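Local coordinates for protein TNSA endonuclease (Escherichia coli, PDB 1F1Z) that cuts the 5' DNA strands at the ends of transposon Tn7, working with TnsB as the two-part transposase and using divalent metal ions, at residues S41-R46 with L59-L64; T52-H57 with I79-P84; N209-C214 with K227-I232. All blocks are in the same frame, centred on the assembly; numbering follows the deposited sequence.

Contact 1: residues S41-R46 with L59-L64; sequences SGRSHR and LSDLEL
H45 and D61 join across a mixed polar and CH-pi contact, in which the start of strand 45-48 and the loop leading into it lie against the first turn of helix 61-72. H45 NE2 donates to D61 OD2 at 3.0 Å in a nearly straight bond of 171°. The acceptor lies in the ring plane, whereas the nitrogen meets the carboxylate on its anti side, well out of the carboxylate plane. With CG anti to the carbonyl carbon (chi1 -61°), D61 brings OD2 back beside the N-terminal end of the helix, to the edge of the histidine ring. Histidine suits this place because it offers an N-H at its edge and a flat pi face on which an aliphatic methyl can rest. Over that face sits L64 CD1, one helical turn after S60, 3.5 Å from the ring centroid and close to the ring normal, a CH-pi contact that steadies the ring while D61 fixes its rotation. Y180 meets the same ring edge to face.

R43 adds a long salt bridge, NE to D61 OD2 at 3.6 Å, with the guanidinium and carboxylate planes 80° apart; its NH1 is bonded to the backbone O of Y180. The backbones also meet: R43 O takes a CA-H...O contact from S60 CA at 3.0 Å.

Within 59-64, S60 is the N-cap, its OG accepting from E63 N at 3.2 Å, a role serine fills well with its short hydroxyl. L59 N in turn donates to E63 OE1 at 3.0 Å, and Q82 binds this same oxygen. The cap fixes the first turn, and the two bonds to OE1 hold the carboxylate of E63, an active-site glutamate of the metal-dependent nuclease centre in this restriction endonuclease fold.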
ATOM      1  N   SER A  41       6.663  -2.604 -16.962  1.00109.21           N
ATOM      2  CA  SER A  41       5.244  -2.305 -17.124  1.00107.38           C
ATOM      3  C   SER A  41       4.612  -2.250 -15.724  1.00104.45           C
ATOM      4  O   SER A  41       3.479  -1.777 -15.559  1.00105.08           O
ATOM      5  CB  SER A  41       4.566  -3.393 -17.974  1.00108.33           C
ATOM      6  OG  SER A  41       5.151  -3.484 -19.268  1.00109.70           O
ATOM      7  N   GLY A  42       5.362  -2.748 -14.733  1.00100.56           N
ATOM      8  CA  GLY A  42       4.911  -2.765 -13.352  1.00 95.55           C
ATOM      9  C   GLY A  42       4.283  -1.443 -12.961  1.00 90.01           C
ATOM     10  O   GLY A  42       4.965  -0.418 -12.892  1.00 90.90           O
ATOM     11  N   ARG A  43       2.965  -1.451 -12.782  1.00 83.08           N
ATOM     12  CA  ARG A  43       2.234  -0.250 -12.415  1.00 72.78           C
ATOM     13  C   ARG A  43       2.454   0.086 -10.942  1.00 66.12           C
ATOM     14  O   ARG A  43       2.573  -0.805 -10.098  1.00 64.91           O
ATOM     15  CB  ARG A  43       0.744  -0.428 -12.723  1.00 69.17           C
ATOM     16  CG  ARG A  43      -0.123   0.768 -12.353  1.00 69.19           C
ATOM     17  CD  ARG A  43      -1.478   0.722 -13.047  1.00 65.03           C
ATOM     18  NE  ARG A  43      -2.154  -0.564 -12.892  1.00 64.32           N
ATOM     19  CZ  ARG A  43      -3.467  -0.701 -12.721  1.00 60.80           C
ATOM     20  NH1 ARG A  43      -4.247   0.375 -12.683  1.00 60.58           N
ATOM     21  NH2 ARG A  43      -4.003  -1.911 -12.599  1.00 56.37           N
ATOM     22  N   SER A  44       2.554   1.381 -10.661  1.00 63.08           N
ATOM     23  CA  SER A  44       2.752   1.888  -9.310  1.00 59.09           C
ATOM     24  C   SER A  44       1.451   2.525  -8.812  1.00 54.90           C
ATOM     25  O   SER A  44       0.572   2.865  -9.609  1.00 53.96           O
ATOM     26  CB  SER A  44       3.879   2.921  -9.306  1.00 58.34           C
ATOM     27  OG  SER A  44       3.764   3.811 -10.407  1.00 56.33           O
ATOM     28  N   HIS A  45       1.343   2.716  -7.504  1.00 51.87           N
ATOM     29  CA  HIS A  45       0.141   3.284  -6.912  1.00 49.51           C
ATOM     30  C   HIS A  45       0.441   4.217  -5.761  1.00 48.95           C
ATOM     31  O   HIS A  45       1.357   3.979  -4.973  1.00 49.68           O
ATOM     32  CB  HIS A  45      -0.749   2.175  -6.364  1.00 49.17           C
ATOM     33  CG  HIS A  45      -1.152   1.169  -7.386  1.00 49.93           C
ATOM     34  ND1 HIS A  45      -2.307   1.288  -8.130  1.00 50.32           N
ATOM     35  CD2 HIS A  45      -0.556   0.024  -7.794  1.00 51.05           C
ATOM     36  CE1 HIS A  45      -2.405   0.261  -8.954  1.00 51.10           C
ATOM     37  NE2 HIS A  45      -1.355  -0.522  -8.770  1.00 51.56           N
ATOM     38  N   ARG A  46      -0.353   5.275  -5.660  1.00 48.38           N
ATOM     39  CA  ARG A  46      -0.238   6.241  -4.578  1.00 46.76           C
ATOM     40  C   ARG A  46      -1.626   6.210  -3.960  1.00 45.46           C
ATOM     41  O   ARG A  46      -2.581   6.722  -4.539  1.00 46.82           O
ATOM     42  CB  ARG A  46       0.093   7.638  -5.103  1.00 48.07           C
ATOM     43  CG  ARG A  46       1.432   7.729  -5.820  1.00 58.06           C
ATOM     44  CD  ARG A  46       1.846   9.164  -6.032  1.00 78.54           C
ATOM     45  NE  ARG A  46       2.268   9.794  -4.782  1.00 99.74           N
ATOM     46  CZ  ARG A  46       1.800  10.948  -4.313  1.00114.86           C
ATOM     47  NH1 ARG A  46       0.870  11.623  -4.987  1.00112.67           N
ATOM     48  NH2 ARG A  46       2.276  11.431  -3.169  1.00120.83           N
ATOM     49  N   LEU A  59       4.854  -0.161  -5.642  1.00 36.35           N
ATOM     50  CA  LEU A  59       5.450  -0.324  -6.958  1.00 37.61           C
ATOM     51  C   LEU A  59       4.908  -1.423  -7.874  1.00 39.22           C
ATOM     52  O   LEU A  59       5.464  -1.664  -8.949  1.00 38.67           O
ATOM     53  CB  LEU A  59       6.960  -0.441  -6.805  1.00 38.25           C
ATOM     54  CG  LEU A  59       7.541   0.658  -5.907  1.00 40.83           C
ATOM     55  CD1 LEU A  59       9.050   0.517  -5.801  1.00 42.11           C
ATOM     56  CD2 LEU A  59       7.182   2.029  -6.461  1.00 42.50           C
ATOM     57  N   SER A  60       3.830  -2.081  -7.458  1.00 40.17           N
ATOM     58  CA  SER A  60       3.211  -3.124  -8.274  1.00 40.90           C
ATOM     59  C   SER A  60       1.802  -3.394  -7.757  1.00 42.32           C
ATOM     60  O   SER A  60       1.456  -3.012  -6.630  1.00 42.18           O
ATOM     61  CB  SER A  60       4.033  -4.420  -8.244  1.00 41.93           C
ATOM     62  OG  SER A  60       4.046  -4.992  -6.947  1.00 44.03           O
ATOM     63  N   ASP A  61       0.994  -4.061  -8.575  1.00 43.25           N
ATOM     64  CA  ASP A  61      -0.375  -4.397  -8.198  1.00 43.88           C
ATOM     65  C   ASP A  61      -0.350  -5.355  -7.009  1.00 43.37           C
ATOM     66  O   ASP A  61      -1.220  -5.311  -6.142  1.00 44.76           O
ATOM     67  CB  ASP A  61      -1.117  -5.058  -9.369  1.00 48.91           C
ATOM     68  CG  ASP A  61      -1.222  -4.157 -10.601  1.00 55.95           C
ATOM     69  OD1 ASP A  61      -1.674  -4.651 -11.660  1.00 58.20           O
ATOM     70  OD2 ASP A  61      -0.863  -2.964 -10.522  1.00 53.72           O
ATOM     71  N   LEU A  62       0.678  -6.192  -6.961  1.00 41.59           N
ATOM     72  CA  LEU A  62       0.841  -7.169  -5.895  1.00 40.36           C
ATOM     73  C   LEU A  62       1.069  -6.441  -4.556  1.00 38.23           C
ATOM     74  O   LEU A  62       0.470  -6.795  -3.535  1.00 37.05           O
ATOM     75  CB  LEU A  62       2.011  -8.093  -6.236  1.00 41.10           C
ATOM     76  CG  LEU A  62       1.997  -9.495  -5.632  1.00 42.50           C
ATOM     77  CD1 LEU A  62       0.583 -10.012  -5.600  1.00 40.59           C
ATOM     78  CD2 LEU A  62       2.894 -10.429  -6.447  1.00 45.38           C
ATOM     79  N   GLU A  63       1.924  -5.418  -4.571  1.00 34.22           N
ATOM     80  CA  GLU A  63       2.193  -4.647  -3.367  1.00 33.42           C
ATOM     81  C   GLU A  63       0.931  -3.901  -2.935  1.00 35.10           C
ATOM     82  O   GLU A  63       0.685  -3.707  -1.743  1.00 36.04           O
ATOM     83  CB  GLU A  63       3.312  -3.650  -3.614  1.00 30.71           C
ATOM     84  CG  GLU A  63       4.682  -4.278  -3.721  1.00 33.30           C
ATOM     85  CD  GLU A  63       5.778  -3.243  -3.900  1.00 43.90           C
ATOM     86  OE1 GLU A  63       5.575  -2.075  -3.505  1.00 46.62           O
ATOM     87  OE2 GLU A  63       6.844  -3.597  -4.440  1.00 41.64           O
ATOM     88  N   LEU A  64       0.144  -3.462  -3.914  1.00 36.41           N
ATOM     89  CA  LEU A  64      -1.102  -2.744  -3.656  1.00 34.72           C
ATOM     90  C   LEU A  64      -2.015  -3.701  -2.895  1.00 32.37           C
ATOM     91  O   LEU A  64      -2.584  -3.355  -1.864  1.00 31.89           O
ATOM     92  CB  LEU A  64      -1.772  -2.354  -4.983  1.00 35.37           C
ATOM     93  CG  LEU A  64      -2.701  -1.136  -5.143  1.00 35.76           C
ATOM     94  CD1 LEU A  64      -3.687  -1.435  -6.256  1.00 32.20           C
ATOM     95  CD2 LEU A  64      -3.466  -0.804  -3.878  1.00 39.31           C
TER

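Contact 2: residues T52-H57 with I79-P84; sequences TGRVHH and IREQFP
Strands 55-57 and 79-81 run in roughly the same direction, 40° apart, but their axes stay 7.7 Å from each other and side chains bridge the gap. E81 is the centre of this bridge. Its chain bends at chi2 (-79°), turning the carboxylate toward R54, which comes from the opposite direction with an extended side chain. The guanidinium grips it end-on: NH1 reaches OE1 at 2.8 Å and NH2 reaches OE2 at 2.8 Å, both oxygens close to the guanidinium plane. Arginine suits the place because its paired N-H groups match the two oxygens.

H56 ND1 adds a 2.7 Å bond to E81 OE2, bent to 133°, and arrives from the opposite face of the carboxylate to R54 NH2. The backbone N of H57 gives OE1 its second donor at 3.1 Å. Glutamate, with two oxygens, can take all four donors while buried, and the arginine probably favours its ionised form. The strands belong to different sheets of the restriction endonuclease fold: 55-58 pairs with 45-48 in a hairpin, whereas 76-84 edges the mixed sheet beside 112-119.

R54 NH1 lies over the centre of the H56 ring, whose NE2 and T52 OG1 are hydrogen-bonded at 2.6 Å. T52 OG1 also accepts from R54 N, making an ST turn. Beyond E81 the chain turns a corner at Q82, whose NE2, besides its bond to E63, donates to H57 O at 3.2 Å.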
ATOM      1  N   THR A  52      -2.207   6.076   8.723  1.00 36.48           N
ATOM      2  CA  THR A  52      -1.056   6.972   8.708  1.00 39.39           C
ATOM      3  C   THR A  52      -1.381   8.398   8.318  1.00 43.46           C
ATOM      4  O   THR A  52      -0.568   9.299   8.515  1.00 45.49           O
ATOM      5  CB  THR A  52       0.021   6.470   7.742  1.00 38.86           C
ATOM      6  OG1 THR A  52      -0.470   6.574   6.400  1.00 44.41           O
ATOM      7  CG2 THR A  52       0.373   5.009   8.035  1.00 32.41           C
ATOM      8  N   GLY A  53      -2.533   8.588   7.692  1.00 42.09           N
ATOM      9  CA  GLY A  53      -2.913   9.915   7.273  1.00 41.43           C
ATOM     10  C   GLY A  53      -2.080  10.413   6.112  1.00 44.44           C
ATOM     11  O   GLY A  53      -2.079  11.608   5.844  1.00 48.86           O
ATOM     12  N   ARG A  54      -1.376   9.524   5.412  1.00 42.39           N
ATOM     13  CA  ARG A  54      -0.557   9.948   4.270  1.00 40.18           C
ATOM     14  C   ARG A  54      -0.768   9.059   3.047  1.00 36.99           C
ATOM     15  O   ARG A  54      -1.484   8.063   3.111  1.00 36.47           O
ATOM     16  CB  ARG A  54       0.938   9.981   4.638  1.00 45.31           C
ATOM     17  CG  ARG A  54       1.566   8.627   4.987  1.00 50.72           C
ATOM     18  CD  ARG A  54       3.097   8.695   5.111  1.00 43.50           C
ATOM     19  NE  ARG A  54       3.664   7.402   5.488  1.00 34.86           N
ATOM     20  CZ  ARG A  54       3.923   6.418   4.632  1.00 35.31           C
ATOM     21  NH1 ARG A  54       3.680   6.574   3.337  1.00 31.85           N
ATOM     22  NH2 ARG A  54       4.369   5.253   5.072  1.00 35.06           N
ATOM     23  N   VAL A  55      -0.172   9.450   1.928  1.00 37.43           N
ATOM     24  CA  VAL A  55      -0.267   8.685   0.692  1.00 39.42           C
ATOM     25  C   VAL A  55       0.984   7.779   0.572  1.00 41.69           C
ATOM     26  O   VAL A  55       2.119   8.234   0.740  1.00 43.12           O
ATOM     27  CB  VAL A  55      -0.413   9.629  -0.521  1.00 39.47           C
ATOM     28  CG1 VAL A  55       0.764  10.579  -0.610  1.00 39.61           C
ATOM     29  CG2 VAL A  55      -0.542   8.835  -1.789  1.00 39.44           C
ATOM     30  N   HIS A  56       0.764   6.491   0.321  1.00 41.96           N
ATOM     31  CA  HIS A  56       1.839   5.508   0.235  1.00 41.70           C
ATOM     32  C   HIS A  56       2.235   5.168  -1.199  1.00 42.96           C
ATOM     33  O   HIS A  56       1.400   5.223  -2.099  1.00 44.73           O
ATOM     34  CB  HIS A  56       1.414   4.229   0.964  1.00 40.97           C
ATOM     35  CG  HIS A  56       1.056   4.448   2.400  1.00 40.23           C
ATOM     36  ND1 HIS A  56       1.694   3.798   3.437  1.00 39.92           N
ATOM     37  CD2 HIS A  56       0.136   5.256   2.977  1.00 39.76           C
ATOM     38  CE1 HIS A  56       1.189   4.201   4.587  1.00 39.56           C
ATOM     39  NE2 HIS A  56       0.239   5.085   4.336  1.00 39.62           N
ATOM     40  N   HIS A  57       3.499   4.794  -1.406  1.00 42.54           N
ATOM     41  CA  HIS A  57       3.995   4.441  -2.738  1.00 41.61           C
ATOM     42  C   HIS A  57       4.177   2.945  -2.886  1.00 38.82           C
ATOM     43  O   HIS A  57       5.027   2.349  -2.235  1.00 39.89           O
ATOM     44  CB  HIS A  57       5.321   5.130  -3.008  1.00 43.06           C
ATOM     45  CG  HIS A  57       5.248   6.619  -2.934  1.00 46.64           C
ATOM     46  ND1 HIS A  57       5.039   7.298  -1.752  1.00 48.37           N
ATOM     47  CD2 HIS A  57       5.366   7.567  -3.896  1.00 48.27           C
ATOM     48  CE1 HIS A  57       5.037   8.599  -1.987  1.00 48.89           C
ATOM     49  NE2 HIS A  57       5.235   8.789  -3.280  1.00 48.92           N
ATOM     50  N   ILE A  79       2.281   1.538   8.699  1.00 33.61           N
ATOM     51  CA  ILE A  79       2.749   0.836   7.526  1.00 33.10           C
ATOM     52  C   ILE A  79       3.818   1.725   6.907  1.00 34.91           C
ATOM     53  O   ILE A  79       3.530   2.826   6.424  1.00 36.24           O
ATOM     54  CB  ILE A  79       1.604   0.612   6.514  1.00 31.82           C
ATOM     55  CG1 ILE A  79       0.491  -0.221   7.148  1.00 31.80           C
ATOM     56  CG2 ILE A  79       2.111  -0.122   5.299  1.00 29.63           C
ATOM     57  CD1 ILE A  79      -0.770  -0.253   6.329  1.00 25.95           C
ATOM     58  N   ARG A  80       5.065   1.287   7.012  1.00 34.14           N
ATOM     59  CA  ARG A  80       6.173   2.030   6.456  1.00 33.81           C
ATOM     60  C   ARG A  80       6.716   1.224   5.285  1.00 35.43           C
ATOM     61  O   ARG A  80       7.507   0.299   5.458  1.00 36.03           O
ATOM     62  CB  ARG A  80       7.214   2.276   7.539  1.00 30.11           C
ATOM     63  CG  ARG A  80       6.751   3.314   8.528  1.00 32.96           C
ATOM     64  CD  ARG A  80       7.756   3.550   9.614  1.00 35.02           C
ATOM     65  NE  ARG A  80       7.722   2.508  10.630  1.00 37.66           N
ATOM     66  CZ  ARG A  80       8.696   2.303  11.503  1.00 38.39           C
ATOM     67  NH1 ARG A  80       9.773   3.068  11.472  1.00 38.80           N
ATOM     68  NH2 ARG A  80       8.594   1.336  12.405  1.00 30.58           N
ATOM     69  N   GLU A  81       6.238   1.571   4.097  1.00 36.45           N
ATOM     70  CA  GLU A  81       6.602   0.880   2.870  1.00 37.90           C
ATOM     71  C   GLU A  81       7.995   1.264   2.348  1.00 39.02           C
ATOM     72  O   GLU A  81       8.524   2.331   2.679  1.00 38.75           O
ATOM     73  CB  GLU A  81       5.523   1.089   1.794  1.00 36.58           C
ATOM     74  CG  GLU A  81       5.487   2.474   1.148  1.00 34.78           C
ATOM     75  CD  GLU A  81       4.798   3.543   1.978  1.00 32.64           C
ATOM     76  OE1 GLU A  81       4.686   4.680   1.483  1.00 37.83           O
ATOM     77  OE2 GLU A  81       4.353   3.264   3.106  1.00 29.85           O
ATOM     78  N   GLN A  82       8.562   0.392   1.511  1.00 39.03           N
ATOM     79  CA  GLN A  82       9.894   0.583   0.935  1.00 38.56           C
ATOM     80  C   GLN A  82      10.884   1.011   2.028  1.00 38.17           C
ATOM     81  O   GLN A  82      11.567   2.021   1.907  1.00 36.31           O
ATOM     82  CB  GLN A  82       9.853   1.618  -0.191  1.00 38.02           C
ATOM     83  CG  GLN A  82       8.595   1.572  -1.052  1.00 37.04           C
ATOM     84  CD  GLN A  82       8.373   0.239  -1.758  1.00 35.20           C
ATOM     85  OE1 GLN A  82       9.305  -0.517  -2.024  1.00 35.40           O
ATOM     86  NE2 GLN A  82       7.128  -0.036  -2.091  1.00 28.38           N
ATOM     87  N   PHE A  83      10.941   0.224   3.097  1.00 39.40           N
ATOM     88  CA  PHE A  83      11.810   0.494   4.231  1.00 39.37           C
ATOM     89  C   PHE A  83      13.258   0.061   3.940  1.00 42.00           C
ATOM     90  O   PHE A  83      13.525  -1.109   3.640  1.00 41.98           O
ATOM     91  CB  PHE A  83      11.274  -0.233   5.459  1.00 38.29           C
ATOM     92  CG  PHE A  83      11.971   0.133   6.726  1.00 37.68           C
ATOM     93  CD1 PHE A  83      11.538   1.217   7.470  1.00 38.04           C
ATOM     94  CD2 PHE A  83      13.053  -0.610   7.181  1.00 36.86           C
ATOM     95  CE1 PHE A  83      12.169   1.565   8.655  1.00 38.58           C
ATOM     96  CE2 PHE A  83      13.701  -0.279   8.368  1.00 36.93           C
ATOM     97  CZ  PHE A  83      13.260   0.811   9.111  1.00 37.80           C
ATOM     98  N   PRO A  84      14.213   1.005   4.054  1.00 44.11           N
ATOM     99  CA  PRO A  84      15.646   0.776   3.808  1.00 43.50           C
ATOM    100  C   PRO A  84      16.354  -0.026   4.891  1.00 43.09           C
ATOM    101  O   PRO A  84      16.143   0.187   6.093  1.00 41.82           O
ATOM    102  CB  PRO A  84      16.197   2.195   3.721  1.00 43.76           C
ATOM    103  CG  PRO A  84      15.370   2.920   4.751  1.00 44.99           C
ATOM    104  CD  PRO A  84      13.968   2.398   4.474  1.00 45.41           C
TER

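Contact 3: residues N209-C214 with K227-I232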
ATOM      1  N   ASN A 209     -27.556  -2.026   1.196  1.00 50.75           N
ATOM      2  CA  ASN A 209     -26.546  -2.409   0.219  1.00 50.50           C
ATOM      3  C   ASN A 209     -26.008  -1.147  -0.461  1.00 50.89           C
ATOM      4  O   ASN A 209     -26.776  -0.271  -0.874  1.00 51.99           O
ATOM      5  CB  ASN A 209     -27.138  -3.357  -0.824  1.00 46.17           C
ATOM      6  CG  ASN A 209     -26.133  -3.737  -1.885  1.00 39.83           C
ATOM      7  OD1 ASN A 209     -25.999  -3.059  -2.908  1.00 41.25           O
ATOM      8  ND2 ASN A 209     -25.400  -4.808  -1.639  1.00 37.71           N
ATOM      9  N   ILE A 210     -24.692  -1.084  -0.622  1.00 49.86           N
ATOM     10  CA  ILE A 210     -24.029   0.072  -1.219  1.00 48.77           C
ATOM     11  C   ILE A 210     -24.507   0.458  -2.616  1.00 49.67           C
ATOM     12  O   ILE A 210     -24.546   1.642  -2.952  1.00 49.54           O
ATOM     13  CB  ILE A 210     -22.482  -0.095  -1.224  1.00 45.91           C
ATOM     14  CG1 ILE A 210     -21.817   1.199  -1.683  1.00 37.82           C
ATOM     15  CG2 ILE A 210     -22.061  -1.264  -2.107  1.00 44.82           C
ATOM     16  CD1 ILE A 210     -22.074   2.361  -0.769  1.00 29.32           C
ATOM     17  N   ILE A 211     -24.883  -0.528  -3.424  1.00 50.92           N
ATOM     18  CA  ILE A 211     -25.346  -0.236  -4.776  1.00 52.86           C
ATOM     19  C   ILE A 211     -26.743   0.404  -4.794  1.00 52.47           C
ATOM     20  O   ILE A 211     -26.985   1.358  -5.545  1.00 53.67           O
ATOM     21  CB  ILE A 211     -25.288  -1.492  -5.682  1.00 53.79           C
ATOM     22  CG1 ILE A 211     -23.858  -2.042  -5.700  1.00 50.14           C
ATOM     23  CG2 ILE A 211     -25.745  -1.150  -7.108  1.00 53.71           C
ATOM     24  CD1 ILE A 211     -22.815  -1.017  -6.144  1.00 40.53           C
ATOM     25  N   ASN A 212     -27.643  -0.094  -3.947  1.00 49.66           N
ATOM     26  CA  ASN A 212     -28.995   0.455  -3.868  1.00 48.83           C
ATOM     27  C   ASN A 212     -28.908   1.909  -3.471  1.00 53.30           C
ATOM     28  O   ASN A 212     -29.474   2.782  -4.138  1.00 56.39           O
ATOM     29  CB  ASN A 212     -29.834  -0.272  -2.823  1.00 38.17           C
ATOM     30  CG  ASN A 212     -30.243  -1.646  -3.261  1.00 52.34           C
ATOM     31  OD1 ASN A 212     -29.699  -2.193  -4.221  1.00 67.84           O
ATOM     32  ND2 ASN A 212     -31.207  -2.224  -2.561  1.00 50.40           N
ATOM     33  N   VAL A 213     -28.189   2.165  -2.382  1.00 51.74           N
ATOM     34  CA  VAL A 213     -28.015   3.519  -1.874  1.00 49.97           C
ATOM     35  C   VAL A 213     -27.438   4.419  -2.968  1.00 50.94           C
ATOM     36  O   VAL A 213     -27.807   5.584  -3.085  1.00 52.58           O
ATOM     37  CB  VAL A 213     -27.121   3.528  -0.605  1.00 48.50           C
ATOM     38  CG1 VAL A 213     -26.980   4.949  -0.053  1.00 47.74           C
ATOM     39  CG2 VAL A 213     -27.719   2.599   0.446  1.00 47.96           C
ATOM     40  N   CYS A 214     -26.595   3.857  -3.822  1.00 51.17           N
ATOM     41  CA  CYS A 214     -26.005   4.637  -4.896  1.00 52.13           C
ATOM     42  C   CYS A 214     -27.028   5.067  -5.932  1.00 52.15           C
ATOM     43  O   CYS A 214     -26.981   6.201  -6.428  1.00 52.61           O
ATOM     44  CB  CYS A 214     -24.866   3.864  -5.559  1.00 52.35           C
ATOM     45  SG  CYS A 214     -23.334   3.989  -4.631  1.00 52.24           S
ATOM     46  N   LYS A 227     -23.533   7.775 -11.541  1.00 62.10           N
ATOM     47  CA  LYS A 227     -22.663   8.872 -11.129  1.00 60.60           C
ATOM     48  C   LYS A 227     -22.031   8.694  -9.750  1.00 60.98           C
ATOM     49  O   LYS A 227     -20.803   8.795  -9.603  1.00 61.63           O
ATOM     50  CB  LYS A 227     -23.411  10.203 -11.182  1.00 52.30           C
ATOM     51  CG  LYS A 227     -22.552  11.424 -10.862  1.00 46.31           C
ATOM     52  CD  LYS A 227     -21.382  11.582 -11.829  1.00 50.96           C
ATOM     53  CE  LYS A 227     -20.649  12.899 -11.608  1.00 55.36           C
ATOM     54  NZ  LYS A 227     -20.145  13.033 -10.214  1.00 65.15           N
ATOM     55  N   THR A 228     -22.862   8.435  -8.745  1.00 60.53           N
ATOM     56  CA  THR A 228     -22.371   8.262  -7.387  1.00 59.50           C
ATOM     57  C   THR A 228     -21.469   7.041  -7.250  1.00 60.07           C
ATOM     58  O   THR A 228     -20.438   7.105  -6.580  1.00 62.07           O
ATOM     59  CB  THR A 228     -23.516   8.194  -6.359  1.00 55.62           C
ATOM     60  OG1 THR A 228     -24.785   8.206  -7.027  1.00 59.02           O
ATOM     61  CG2 THR A 228     -23.457   9.382  -5.437  1.00 50.36           C
ATOM     62  N   LEU A 229     -21.822   5.945  -7.918  1.00 56.92           N
ATOM     63  CA  LEU A 229     -21.010   4.734  -7.856  1.00 54.39           C
ATOM     64  C   LEU A 229     -19.636   5.051  -8.416  1.00 54.41           C
ATOM     65  O   LEU A 229     -18.631   4.625  -7.861  1.00 55.85           O
ATOM     66  CB  LEU A 229     -21.666   3.595  -8.639  1.00 53.28           C
ATOM     67  CG  LEU A 229     -21.164   2.152  -8.504  1.00 50.12           C
ATOM     68  CD1 LEU A 229     -20.082   1.856  -9.523  1.00 51.57           C
ATOM     69  CD2 LEU A 229     -20.697   1.881  -7.087  1.00 44.98           C
ATOM     70  N   SER A 230     -19.596   5.865  -9.468  1.00 53.34           N
ATOM     71  CA  SER A 230     -18.334   6.257 -10.096  1.00 51.92           C
ATOM     72  C   SER A 230     -17.512   7.111  -9.152  1.00 48.75           C
ATOM     73  O   SER A 230     -16.288   6.984  -9.093  1.00 49.65           O
ATOM     74  CB  SER A 230     -18.586   7.020 -11.392  1.00 55.84           C
ATOM     75  OG  SER A 230     -19.310   6.217 -12.307  1.00 66.00           O
ATOM     76  N   GLU A 231     -18.182   7.980  -8.408  1.00 45.49           N
ATOM     77  CA  GLU A 231     -17.485   8.832  -7.462  1.00 45.25           C
ATOM     78  C   GLU A 231     -16.876   7.985  -6.365  1.00 45.51           C
ATOM     79  O   GLU A 231     -15.678   8.057  -6.110  1.00 47.89           O
ATOM     80  CB  GLU A 231     -18.429   9.865  -6.859  1.00 45.29           C
ATOM     81  CG  GLU A 231     -18.899  10.909  -7.845  1.00 53.22           C
ATOM     82  CD  GLU A 231     -19.690  12.010  -7.175  1.00 62.44           C
ATOM     83  OE1 GLU A 231     -19.109  13.084  -6.920  1.00 60.97           O
ATOM     84  OE2 GLU A 231     -20.891  11.801  -6.903  1.00 71.27           O
ATOM     85  N   ILE A 232     -17.693   7.148  -5.748  1.00 44.15           N
ATOM     86  CA  ILE A 232     -17.224   6.278  -4.680  1.00 45.23           C
ATOM     87  C   ILE A 232     -16.113   5.347  -5.169  1.00 46.21           C
ATOM     88  O   ILE A 232     -15.135   5.115  -4.459  1.00 48.65           O
ATOM     89  CB  ILE A 232     -18.394   5.460  -4.083  1.00 44.97           C
ATOM     90  CG1 ILE A 232     -19.361   6.412  -3.375  1.00 43.92           C
ATOM     91  CG2 ILE A 232     -17.877   4.385  -3.117  1.00 44.19           C
ATOM     92  CD1 ILE A 232     -20.664   5.774  -2.968  1.00 46.50           C
TER
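C214 points its thiol at helix 227-232 and meets the end of I232, SG lying 3.6 Å from CD1. With SG anti to the carbonyl carbon (chi1 -81°), the sulfur lies beside the backbone N and leans back toward the start of its own helix, over the L229 backbone, whose CA is 4.0 Å away. A small cysteine suits this spot between two helices whose segment axes approach to 9.4 Å.

To one side of the sulfur, I211 and L229 meet through their methyl ends, I211 CD1 to L229 CD2 at 3.7 Å, the two side chains approaching at a slant. The same CD2 branch lies 4.2 Å from C214 SG. I210 aims toward the partner helix as well, its CD1 reaching I232 CD1 at 4.3 Å. Branched aliphatic chains thus flank the cysteine on the helix-helix interface.

At the other end T228 turns its hydroxyl to the backbone: OG1 lies 3.0 Å from C214 O, but its one proton may go to D218 instead, the stronger partner.

The segments cross at 127° between N-to-C directions. Such angled packing of consecutive helices, here 210-221 and 227-237, is consistent with the helix-turn-helix clan of this C-terminal family. Helix 195-204 packs beside both: L202 touches I210, I201 touches V213 and L198 touches T228, while the loop carrying F249 touches I232.

Overall arrangement
From the N terminus, contact 1 opens at 41-46, contact 2 opens at 52-57, inside the loop of contact 1, and contact 1 closes at 59-64 before contact 2 closes at 79-84, so the two loops cross. The first loop holds the hairpin of strands 45-48 and 55-58; the second includes helix 61-72. Together they fasten that hairpin to the helix and to the edge of the mixed sheet. The centres of the two contacts lie about 13 Å apart, with a direct link where E63 meets Q82 beside the metal site. Contact 3 comes later in series, a short loop between consecutive helices 210-221 and 227-237. Its centre is about 26 Å from that of contact 1 and about 29 Å from that of contact 2.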